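Local structure of GDSL-like protein (Collinsella aerofaciens ATCC 25986, 7BXD) at residues Thr55-Ala60 and Gly225-Ala230. The protein is probably an acyl-hydrolase of the GDSL-like lipase family, cleaving ester-type acyl bonds in substrates that remain to be defined. Residues are numbered along the deposited sequence; the frame is centred on the assembly and turned at random.
Sequences TSHLGA and GYERLA
His57 lays one face of its imidazole against the aliphatic part of the Glu227 side chain, a CH-pi contact in which CG of Glu227 stands 3.9 Å from the ring centroid and 22° off the ring normal. The methylene is displaced toward the rim, its closest atom being His57 CE1, at 3.6 Å from Glu227 CG. Backbone enters as well: His57 CD2 lies 3.8 Å from CA of Glu227. CG of Glu227 is anti to its backbone N, and a bend at chi2 takes CD off an extended course; the carboxylate plane is turned 86° from the ring, and OE2 makes a weak hydrogen bond to His231 NE2. At the root of the histidine, CB meets CB of Ala230 at 3.6 Å, and this small side chain is consistent with the 8.4 Å closest approach of the two segment axes. Leu58 adds a looser contact, CD1 to Ala230 O at 4.1 Å, and also packs on Ala234 and Leu237 farther along helix 223-240. An alanine in place of His57 would probably leave CB and CG of Glu227 without their aromatic cover and open a gap between the helices. Tyr226 starts toward 55-60, but its ring leads away, with OH hydrogen-bonded to Asp42 O. Crossing at -37° with no hydrogen bond between them, the two segments meet through van der Waals and CH-pi contacts, joining helix 55-61 to the C-terminal helix within the alpha/beta SGNH-hydrolase fold, built around a parallel sheet.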
# COMPACT_ATOMS: atom_id res chain seq x y z
N THR A 55 -2.12 6.07 -9.56
CA THR A 55 -1.37 5.40 -10.62
C THR A 55 -1.57 6.07 -11.97
O THR A 55 -0.69 6.01 -12.84
CB THR A 55 -1.79 3.92 -10.74
OG1 THR A 55 -3.19 3.80 -11.03
CG2 THR A 55 -1.49 3.17 -9.45
N SER A 56 -2.73 6.71 -12.17
CA SER A 56 -3.03 7.33 -13.47
C SER A 56 -2.27 8.63 -13.68
O SER A 56 -2.18 9.10 -14.83
CB SER A 56 -4.54 7.60 -13.59
OG SER A 56 -4.94 8.66 -12.74
N HIS A 57 -1.74 9.23 -12.61
CA HIS A 57 -0.98 10.47 -12.70
C HIS A 57 0.52 10.23 -12.67
O HIS A 57 1.29 11.10 -13.08
CB HIS A 57 -1.32 11.36 -11.49
CG HIS A 57 -2.75 11.76 -11.40
ND1 HIS A 57 -3.25 12.85 -12.07
CD2 HIS A 57 -3.79 11.23 -10.71
CE1 HIS A 57 -4.54 12.97 -11.82
NE2 HIS A 57 -4.89 12.00 -10.98
N LEU A 58 0.96 9.09 -12.15
CA LEU A 58 2.35 8.94 -11.77
C LEU A 58 3.27 8.92 -12.99
O LEU A 58 4.38 9.46 -12.95
CB LEU A 58 2.51 7.65 -10.95
CG LEU A 58 3.93 7.41 -10.49
CD1 LEU A 58 4.47 8.51 -9.56
CD2 LEU A 58 4.01 6.04 -9.81
N GLY A 59 2.86 8.26 -14.09
CA GLY A 59 3.76 8.10 -15.23
C GLY A 59 4.25 9.44 -15.76
O GLY A 59 5.44 9.63 -16.03
N ALA A 60 3.32 10.38 -15.94
CA ALA A 60 3.71 11.68 -16.47
C ALA A 60 4.58 12.43 -15.48
O ALA A 60 5.50 13.15 -15.89
CB ALA A 60 2.46 12.50 -16.80
N GLY A 225 -7.61 14.04 -4.07
CA GLY A 225 -6.72 13.41 -3.10
C GLY A 225 -5.73 12.47 -3.77
O GLY A 225 -4.55 12.45 -3.42
N TYR A 226 -6.19 11.68 -4.76
CA TYR A 226 -5.28 10.78 -5.45
C TYR A 226 -4.27 11.54 -6.29
O TYR A 226 -3.12 11.12 -6.39
CB TYR A 226 -6.06 9.80 -6.34
CG TYR A 226 -6.67 8.64 -5.59
CD1 TYR A 226 -5.85 7.78 -4.86
CD2 TYR A 226 -8.03 8.36 -5.65
CE1 TYR A 226 -6.36 6.72 -4.13
CE2 TYR A 226 -8.57 7.28 -4.95
CZ TYR A 226 -7.73 6.46 -4.18
OH TYR A 226 -8.24 5.41 -3.44
N GLU A 227 -4.68 12.68 -6.88
CA GLU A 227 -3.70 13.49 -7.60
C GLU A 227 -2.62 14.02 -6.67
O GLU A 227 -1.43 13.99 -6.99
CB GLU A 227 -4.42 14.63 -8.34
CG GLU A 227 -3.51 15.39 -9.33
CD GLU A 227 -2.90 16.69 -8.78
OE1 GLU A 227 -3.04 17.00 -7.57
OE2 GLU A 227 -2.23 17.39 -9.56
N ARG A 228 -3.03 14.53 -5.50
CA ARG A 228 -2.05 15.02 -4.53
C ARG A 228 -1.16 13.89 -4.05
O ARG A 228 0.07 14.05 -3.97
CB ARG A 228 -2.81 15.69 -3.38
CG ARG A 228 -1.89 16.21 -2.28
CD ARG A 228 -2.66 17.09 -1.33
NE ARG A 228 -1.84 17.48 -0.19
CZ ARG A 228 -1.89 18.64 0.43
NH1 ARG A 228 -2.62 19.64 -0.03
NH2 ARG A 228 -1.14 18.82 1.52
N LEU A 229 -1.74 12.73 -3.75
CA LEU A 229 -0.93 11.59 -3.33
C LEU A 229 0.09 11.21 -4.40
O LEU A 229 1.22 10.85 -4.08
CB LEU A 229 -1.83 10.42 -2.97
CG LEU A 229 -1.23 9.32 -2.11
CD1 LEU A 229 -0.95 9.84 -0.69
CD2 LEU A 229 -2.17 8.14 -2.05
N ALA A 230 -0.31 11.26 -5.67
CA ALA A 230 0.61 10.92 -6.75
C ALA A 230 1.85 11.82 -6.72
O ALA A 230 2.97 11.36 -6.99
CB ALA A 230 -0.06 11.04 -8.11